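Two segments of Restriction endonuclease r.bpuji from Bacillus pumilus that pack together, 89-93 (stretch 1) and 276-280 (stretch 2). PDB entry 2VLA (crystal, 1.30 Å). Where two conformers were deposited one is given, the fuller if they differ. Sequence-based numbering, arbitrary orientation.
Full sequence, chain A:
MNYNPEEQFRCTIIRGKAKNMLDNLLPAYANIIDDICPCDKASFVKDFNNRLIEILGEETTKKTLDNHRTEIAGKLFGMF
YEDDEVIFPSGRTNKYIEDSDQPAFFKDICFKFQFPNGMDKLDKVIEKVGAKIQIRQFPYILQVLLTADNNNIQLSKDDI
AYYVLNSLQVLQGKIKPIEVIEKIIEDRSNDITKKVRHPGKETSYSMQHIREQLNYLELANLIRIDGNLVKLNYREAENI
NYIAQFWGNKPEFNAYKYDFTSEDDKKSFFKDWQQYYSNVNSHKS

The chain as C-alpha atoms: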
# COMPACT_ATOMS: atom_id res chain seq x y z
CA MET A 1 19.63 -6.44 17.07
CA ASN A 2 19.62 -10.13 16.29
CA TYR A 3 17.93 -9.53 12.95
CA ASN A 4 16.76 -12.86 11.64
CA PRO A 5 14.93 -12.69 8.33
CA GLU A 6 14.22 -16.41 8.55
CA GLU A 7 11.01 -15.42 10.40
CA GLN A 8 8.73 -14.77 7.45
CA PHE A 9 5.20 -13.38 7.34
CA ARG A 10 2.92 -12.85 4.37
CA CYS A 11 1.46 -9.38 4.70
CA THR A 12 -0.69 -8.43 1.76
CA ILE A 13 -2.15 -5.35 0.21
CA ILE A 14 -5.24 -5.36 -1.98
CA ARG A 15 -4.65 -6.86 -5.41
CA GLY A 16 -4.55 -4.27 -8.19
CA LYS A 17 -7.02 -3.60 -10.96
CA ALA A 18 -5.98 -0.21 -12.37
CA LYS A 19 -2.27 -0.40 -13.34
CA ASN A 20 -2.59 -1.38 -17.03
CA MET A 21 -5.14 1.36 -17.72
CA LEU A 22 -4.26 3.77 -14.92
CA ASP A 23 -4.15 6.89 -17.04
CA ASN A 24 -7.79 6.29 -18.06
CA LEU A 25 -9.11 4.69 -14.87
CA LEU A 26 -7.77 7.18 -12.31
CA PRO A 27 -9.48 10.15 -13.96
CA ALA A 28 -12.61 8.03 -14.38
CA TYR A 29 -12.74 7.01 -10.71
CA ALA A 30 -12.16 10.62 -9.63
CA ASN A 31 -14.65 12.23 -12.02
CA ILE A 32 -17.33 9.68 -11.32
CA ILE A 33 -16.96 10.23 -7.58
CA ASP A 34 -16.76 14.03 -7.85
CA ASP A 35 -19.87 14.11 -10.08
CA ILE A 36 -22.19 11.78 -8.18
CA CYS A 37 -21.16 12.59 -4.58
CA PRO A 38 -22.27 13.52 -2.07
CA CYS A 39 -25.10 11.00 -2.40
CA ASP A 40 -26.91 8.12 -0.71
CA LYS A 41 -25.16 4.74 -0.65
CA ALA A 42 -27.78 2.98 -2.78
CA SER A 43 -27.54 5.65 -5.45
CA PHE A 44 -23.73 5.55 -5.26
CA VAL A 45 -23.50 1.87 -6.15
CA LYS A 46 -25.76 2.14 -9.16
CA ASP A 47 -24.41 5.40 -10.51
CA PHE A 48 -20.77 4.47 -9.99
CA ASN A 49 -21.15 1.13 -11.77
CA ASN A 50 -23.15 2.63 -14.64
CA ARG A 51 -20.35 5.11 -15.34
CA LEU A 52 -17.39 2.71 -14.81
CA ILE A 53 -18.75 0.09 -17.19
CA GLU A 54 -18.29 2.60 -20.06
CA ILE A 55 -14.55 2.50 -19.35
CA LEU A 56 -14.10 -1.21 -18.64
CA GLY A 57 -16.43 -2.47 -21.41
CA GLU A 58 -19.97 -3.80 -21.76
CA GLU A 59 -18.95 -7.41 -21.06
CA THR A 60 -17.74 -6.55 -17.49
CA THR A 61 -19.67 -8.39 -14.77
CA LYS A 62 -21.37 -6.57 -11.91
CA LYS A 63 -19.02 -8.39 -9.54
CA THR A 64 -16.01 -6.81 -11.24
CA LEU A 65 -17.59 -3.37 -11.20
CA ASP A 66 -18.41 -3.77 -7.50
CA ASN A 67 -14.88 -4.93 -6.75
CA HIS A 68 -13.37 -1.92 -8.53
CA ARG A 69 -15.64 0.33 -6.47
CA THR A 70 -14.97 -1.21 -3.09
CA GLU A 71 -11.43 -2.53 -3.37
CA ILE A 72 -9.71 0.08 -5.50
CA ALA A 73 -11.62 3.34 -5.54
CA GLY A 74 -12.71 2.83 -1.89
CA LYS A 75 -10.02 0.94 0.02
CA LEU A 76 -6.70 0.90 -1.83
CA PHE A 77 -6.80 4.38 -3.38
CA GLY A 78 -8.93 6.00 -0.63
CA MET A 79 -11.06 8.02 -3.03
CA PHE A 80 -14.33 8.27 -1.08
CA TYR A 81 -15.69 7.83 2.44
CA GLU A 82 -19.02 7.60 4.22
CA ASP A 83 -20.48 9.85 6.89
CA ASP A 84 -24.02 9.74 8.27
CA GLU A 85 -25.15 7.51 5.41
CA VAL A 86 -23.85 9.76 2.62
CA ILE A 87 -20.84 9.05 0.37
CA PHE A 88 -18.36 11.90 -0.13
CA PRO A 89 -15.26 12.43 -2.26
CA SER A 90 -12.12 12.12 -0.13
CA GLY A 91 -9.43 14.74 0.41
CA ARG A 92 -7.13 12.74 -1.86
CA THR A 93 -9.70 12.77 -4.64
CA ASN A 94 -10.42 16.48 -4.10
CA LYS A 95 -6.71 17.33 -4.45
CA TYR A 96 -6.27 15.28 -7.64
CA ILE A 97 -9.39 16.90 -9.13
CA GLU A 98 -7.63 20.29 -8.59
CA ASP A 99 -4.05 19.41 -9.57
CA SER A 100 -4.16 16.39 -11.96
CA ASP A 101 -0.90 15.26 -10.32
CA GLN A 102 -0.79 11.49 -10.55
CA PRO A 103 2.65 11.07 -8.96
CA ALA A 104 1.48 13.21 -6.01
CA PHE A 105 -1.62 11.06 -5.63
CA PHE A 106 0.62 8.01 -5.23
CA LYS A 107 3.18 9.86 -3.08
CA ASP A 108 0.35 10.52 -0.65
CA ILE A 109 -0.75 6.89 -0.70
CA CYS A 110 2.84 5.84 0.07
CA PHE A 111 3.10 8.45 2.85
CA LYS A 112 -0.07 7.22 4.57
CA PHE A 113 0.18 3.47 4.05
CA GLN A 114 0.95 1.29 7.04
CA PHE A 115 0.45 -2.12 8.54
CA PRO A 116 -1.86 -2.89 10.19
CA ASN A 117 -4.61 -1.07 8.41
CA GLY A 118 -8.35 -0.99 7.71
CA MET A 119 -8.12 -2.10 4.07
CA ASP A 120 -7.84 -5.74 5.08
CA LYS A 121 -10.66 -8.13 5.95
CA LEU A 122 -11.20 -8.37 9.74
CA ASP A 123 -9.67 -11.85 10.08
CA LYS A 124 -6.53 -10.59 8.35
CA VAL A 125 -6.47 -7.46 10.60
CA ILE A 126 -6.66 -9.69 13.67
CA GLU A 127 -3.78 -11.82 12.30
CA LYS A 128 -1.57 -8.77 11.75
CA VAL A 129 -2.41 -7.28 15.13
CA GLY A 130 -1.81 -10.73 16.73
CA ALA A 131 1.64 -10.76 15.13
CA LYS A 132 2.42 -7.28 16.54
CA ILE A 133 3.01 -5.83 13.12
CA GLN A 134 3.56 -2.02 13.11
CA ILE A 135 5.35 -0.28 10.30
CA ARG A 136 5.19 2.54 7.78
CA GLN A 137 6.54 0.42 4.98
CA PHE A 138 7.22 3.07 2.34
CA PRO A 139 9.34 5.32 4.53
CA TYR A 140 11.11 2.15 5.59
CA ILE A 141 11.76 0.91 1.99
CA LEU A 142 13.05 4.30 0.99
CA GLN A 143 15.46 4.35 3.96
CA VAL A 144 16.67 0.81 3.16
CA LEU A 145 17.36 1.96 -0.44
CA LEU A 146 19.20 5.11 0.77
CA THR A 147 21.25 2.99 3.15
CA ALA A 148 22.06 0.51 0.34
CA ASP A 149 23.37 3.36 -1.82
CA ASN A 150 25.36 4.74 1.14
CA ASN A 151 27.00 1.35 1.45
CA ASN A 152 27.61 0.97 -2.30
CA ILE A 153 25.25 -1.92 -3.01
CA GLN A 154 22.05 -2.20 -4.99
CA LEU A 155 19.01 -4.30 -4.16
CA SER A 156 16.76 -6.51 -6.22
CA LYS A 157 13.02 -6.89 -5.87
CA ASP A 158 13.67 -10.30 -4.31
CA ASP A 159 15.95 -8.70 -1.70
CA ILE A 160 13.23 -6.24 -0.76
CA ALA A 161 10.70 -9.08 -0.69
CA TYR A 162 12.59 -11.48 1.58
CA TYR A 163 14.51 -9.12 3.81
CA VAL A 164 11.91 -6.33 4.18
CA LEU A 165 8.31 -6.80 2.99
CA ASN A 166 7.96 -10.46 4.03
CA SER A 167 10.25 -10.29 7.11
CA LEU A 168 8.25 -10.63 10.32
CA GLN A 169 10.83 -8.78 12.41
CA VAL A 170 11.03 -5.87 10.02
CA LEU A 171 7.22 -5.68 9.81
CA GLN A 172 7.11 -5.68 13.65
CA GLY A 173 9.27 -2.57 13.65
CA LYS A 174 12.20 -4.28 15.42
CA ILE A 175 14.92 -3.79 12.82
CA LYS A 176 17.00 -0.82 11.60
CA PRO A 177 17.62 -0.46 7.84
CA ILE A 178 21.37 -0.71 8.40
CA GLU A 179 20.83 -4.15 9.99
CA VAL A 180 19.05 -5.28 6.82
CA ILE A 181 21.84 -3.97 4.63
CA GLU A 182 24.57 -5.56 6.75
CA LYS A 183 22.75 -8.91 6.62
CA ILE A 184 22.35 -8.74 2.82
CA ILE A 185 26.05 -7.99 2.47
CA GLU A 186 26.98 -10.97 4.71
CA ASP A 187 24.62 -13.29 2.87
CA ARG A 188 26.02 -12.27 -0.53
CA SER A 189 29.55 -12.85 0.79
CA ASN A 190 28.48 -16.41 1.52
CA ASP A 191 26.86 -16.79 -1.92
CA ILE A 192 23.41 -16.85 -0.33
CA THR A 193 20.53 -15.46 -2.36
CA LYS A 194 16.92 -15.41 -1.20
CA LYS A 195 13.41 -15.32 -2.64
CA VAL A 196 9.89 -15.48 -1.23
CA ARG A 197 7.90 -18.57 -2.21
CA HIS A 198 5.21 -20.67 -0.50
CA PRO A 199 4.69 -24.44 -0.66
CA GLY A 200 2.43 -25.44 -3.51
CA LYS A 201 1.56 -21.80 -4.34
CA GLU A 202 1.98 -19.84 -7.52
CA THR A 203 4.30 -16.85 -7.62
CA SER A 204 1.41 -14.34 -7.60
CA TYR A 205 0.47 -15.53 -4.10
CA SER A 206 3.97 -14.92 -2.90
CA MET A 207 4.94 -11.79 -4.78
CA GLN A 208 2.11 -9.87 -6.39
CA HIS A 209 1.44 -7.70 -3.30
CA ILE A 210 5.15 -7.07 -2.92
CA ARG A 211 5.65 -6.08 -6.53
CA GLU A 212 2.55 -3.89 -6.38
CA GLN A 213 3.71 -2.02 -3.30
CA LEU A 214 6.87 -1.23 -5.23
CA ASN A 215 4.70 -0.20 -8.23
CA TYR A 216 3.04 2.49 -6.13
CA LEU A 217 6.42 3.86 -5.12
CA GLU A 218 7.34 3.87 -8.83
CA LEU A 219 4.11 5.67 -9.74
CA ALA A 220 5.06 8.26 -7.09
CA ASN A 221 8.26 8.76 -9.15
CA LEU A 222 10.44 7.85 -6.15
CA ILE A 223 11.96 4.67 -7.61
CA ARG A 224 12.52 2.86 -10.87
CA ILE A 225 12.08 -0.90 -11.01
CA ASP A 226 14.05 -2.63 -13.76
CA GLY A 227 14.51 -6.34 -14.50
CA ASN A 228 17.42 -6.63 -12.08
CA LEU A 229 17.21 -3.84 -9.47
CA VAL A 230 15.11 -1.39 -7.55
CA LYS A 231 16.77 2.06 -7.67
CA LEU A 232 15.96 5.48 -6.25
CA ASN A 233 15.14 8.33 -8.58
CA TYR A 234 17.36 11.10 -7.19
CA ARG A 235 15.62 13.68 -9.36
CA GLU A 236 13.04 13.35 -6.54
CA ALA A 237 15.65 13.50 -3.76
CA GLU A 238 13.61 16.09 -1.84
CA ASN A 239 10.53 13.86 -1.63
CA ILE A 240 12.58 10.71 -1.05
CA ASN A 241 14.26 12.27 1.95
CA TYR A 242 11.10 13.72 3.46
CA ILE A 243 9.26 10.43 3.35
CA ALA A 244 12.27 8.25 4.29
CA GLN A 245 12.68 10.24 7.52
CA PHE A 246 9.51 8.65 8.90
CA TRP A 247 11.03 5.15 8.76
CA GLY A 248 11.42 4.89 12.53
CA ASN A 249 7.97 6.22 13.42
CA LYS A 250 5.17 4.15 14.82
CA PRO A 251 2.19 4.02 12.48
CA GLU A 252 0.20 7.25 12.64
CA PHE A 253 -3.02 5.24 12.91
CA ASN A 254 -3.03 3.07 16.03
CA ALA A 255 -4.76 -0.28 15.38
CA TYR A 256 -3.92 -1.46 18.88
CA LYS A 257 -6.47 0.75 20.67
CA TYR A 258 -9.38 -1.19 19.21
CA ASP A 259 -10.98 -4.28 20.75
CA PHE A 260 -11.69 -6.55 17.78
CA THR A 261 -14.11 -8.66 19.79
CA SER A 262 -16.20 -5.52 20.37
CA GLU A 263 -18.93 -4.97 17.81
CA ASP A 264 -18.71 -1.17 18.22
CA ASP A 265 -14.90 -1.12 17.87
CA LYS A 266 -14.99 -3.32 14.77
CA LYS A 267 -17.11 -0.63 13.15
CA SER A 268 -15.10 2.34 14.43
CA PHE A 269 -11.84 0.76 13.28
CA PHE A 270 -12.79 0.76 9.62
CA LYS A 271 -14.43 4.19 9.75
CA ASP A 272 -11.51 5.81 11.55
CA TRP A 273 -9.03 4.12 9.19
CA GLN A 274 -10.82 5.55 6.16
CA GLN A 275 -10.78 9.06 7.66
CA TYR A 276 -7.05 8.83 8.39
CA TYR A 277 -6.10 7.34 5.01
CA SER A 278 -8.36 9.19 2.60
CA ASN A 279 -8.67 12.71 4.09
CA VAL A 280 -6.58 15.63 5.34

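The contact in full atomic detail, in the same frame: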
# COMPACT_ATOMS: atom_id res chain seq x y z
N PRO A 89 -16.63 12.52 -1.74
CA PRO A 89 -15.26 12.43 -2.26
C PRO A 89 -14.25 12.66 -1.15
O PRO A 89 -14.48 13.49 -0.29
CB PRO A 89 -15.20 13.57 -3.28
CG PRO A 89 -16.62 14.02 -3.48
CD PRO A 89 -17.34 13.71 -2.24
N SER A 90 -13.15 11.94 -1.17
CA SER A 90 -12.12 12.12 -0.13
C SER A 90 -11.25 13.32 -0.41
O SER A 90 -11.25 13.87 -1.51
CB SER A 90 -11.24 10.89 -0.03
OG SER A 90 -10.47 10.76 -1.21
N GLY A 91 -10.46 13.70 0.59
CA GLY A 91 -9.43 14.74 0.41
C GLY A 91 -8.47 14.40 -0.73
O GLY A 91 -8.04 15.28 -1.48
N ARG A 92 -8.08 13.13 -0.83
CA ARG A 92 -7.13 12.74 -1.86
C ARG A 92 -7.73 12.93 -3.24
O ARG A 92 -7.07 13.45 -4.16
CB ARG A 92 -6.68 11.29 -1.67
CG ARG A 92 -5.56 10.90 -2.60
CD ARG A 92 -5.06 9.49 -2.36
NE ARG A 92 -4.34 9.38 -1.09
CZ ARG A 92 -4.59 8.48 -0.15
NH1 ARG A 92 -5.58 7.60 -0.30
NH2 ARG A 92 -3.87 8.45 0.96
N THR A 93 -8.99 12.56 -3.38
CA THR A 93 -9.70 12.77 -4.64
C THR A 93 -9.82 14.26 -4.94
O THR A 93 -9.55 14.70 -6.07
CB THR A 93 -11.08 12.13 -4.61
OG1 THR A 93 -10.93 10.73 -4.57
CG2 THR A 93 -11.92 12.51 -5.88
N TYR A 276 -8.49 8.62 8.37
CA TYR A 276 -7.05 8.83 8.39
C TYR A 276 -6.45 8.75 6.98
O TYR A 276 -5.68 9.61 6.55
CB TYR A 276 -6.37 7.80 9.31
CG TYR A 276 -4.93 7.61 8.99
CD1 TYR A 276 -3.99 8.57 9.32
CD2 TYR A 276 -4.50 6.49 8.31
CE1 TYR A 276 -2.67 8.42 8.96
CE2 TYR A 276 -3.21 6.34 7.94
CZ TYR A 276 -2.29 7.29 8.24
OH TYR A 276 -0.98 7.13 7.86
N TYR A 277 -6.80 7.70 6.26
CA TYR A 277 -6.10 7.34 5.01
C TYR A 277 -6.52 8.19 3.84
O TYR A 277 -5.70 8.51 2.99
CB TYR A 277 -6.34 5.87 4.69
CG TYR A 277 -5.63 5.39 3.43
CD1 TYR A 277 -4.25 5.28 3.40
CD2 TYR A 277 -6.34 4.99 2.31
CE1 TYR A 277 -3.60 4.84 2.29
CE2 TYR A 277 -5.70 4.51 1.22
CZ TYR A 277 -4.33 4.45 1.21
OH TYR A 277 -3.67 3.96 0.08
N SER A 278 -7.79 8.57 3.80
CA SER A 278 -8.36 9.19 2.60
C SER A 278 -8.36 10.72 2.65
O SER A 278 -8.40 11.37 1.60
CB SER A 278 -9.78 8.70 2.39
OG SER A 278 -10.68 9.34 3.27
N ASN A 279 -8.31 11.29 3.86
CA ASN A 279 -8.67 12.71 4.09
C ASN A 279 -7.55 13.46 4.77
O ASN A 279 -6.64 12.87 5.29
CB ASN A 279 -9.93 12.82 4.97
CG ASN A 279 -11.21 12.45 4.23
OD1 ASN A 279 -11.25 12.46 3.02
ND2 ASN A 279 -12.26 12.08 4.98
N VAL A 280 -7.64 14.79 4.77
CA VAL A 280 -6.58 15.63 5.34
C VAL A 280 -6.78 15.84 6.84
O VAL A 280 -7.89 16.12 7.29
CB VAL A 280 -6.52 16.99 4.65
CG1 VAL A 280 -5.39 17.82 5.21
CG2 VAL A 280 -6.37 16.80 3.13

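The contact sets the start of one helix against a segment that enters from another, and touching residues are at least 185 positions apart in the sequence. In stretch 1 the helix runs from Gly-91 onward, with Ser-90 at the N-cap position; stretch 2 enters in a helix that begins earlier in the chain and includes Tyr-276 and Tyr-277, and Asn-279 is outside it. The backbones come closest at Gly-91 and Asn-279, whose CA atoms are 4.3 Å apart, and the two stretches together bury 288 Å².

Two hydrogen bonds hold this junction, both donated by backbone amides of the first helical turn. Such amides have no carbonyl partner within their own helix and must find acceptors elsewhere. Gly-91 N donates to Asn-279 OD1 at 2.8 Å, with a nearly straight N-H...O angle of 164°, so the asparagine side chain serves as the acceptor. Arg-92 N donates to Ser-278 O at 3.0 Å and 153°, a backbone-to-backbone link between the first turn of the stretch 1 helix and Ser-278. Gly-91 N also lies 3.3 Å from Ser-278 O, but the angle is too poor for a hydrogen bond. The third amide is satisfied within stretch 1: Thr-93 N donates to Ser-90 OG at 3.2 Å and 166°, a capping bond made with the Ser-90 side chain in its p rotamer.

The close backbone approach depends on the absence of a side chain at Gly-91. An ideal CB there would point toward stretch 2 and sit only 3.2 Å from Val-280 N and 3.3 Å from Asn-279 CA, both tight. Beside it, Ser-90 directs its CA-to-CB bond toward stretch 2; its CB packs 3.3 Å from Ser-278 O and 3.6 Å from Ser-278 CB, while Ser-90 CA lies 3.3 Å from Asn-279 OD1.

The most extensive side-chain contribution comes from Arg-92, which has 77 Å² covered by the other stretch. Its CA-to-CB bond points sideways, but the chain extends through t rotamers at chi1 and chi2 before turning at chi3 (m), bringing its end nearer to stretch 2. The guanidinium lies over one face of the Tyr-277 ring, with Arg-92 CZ 4.3 Å from the ring centroid and 13° off the normal. This is a cation-pi interaction, in which the positive charge meets the electron-rich aromatic face; Arg-92 NH1 approaches Tyr-277 CE2 to 3.4 Å. The same group reaches the tyrosine backbone, with Arg-92 NH2 2.7 Å from Tyr-277 O.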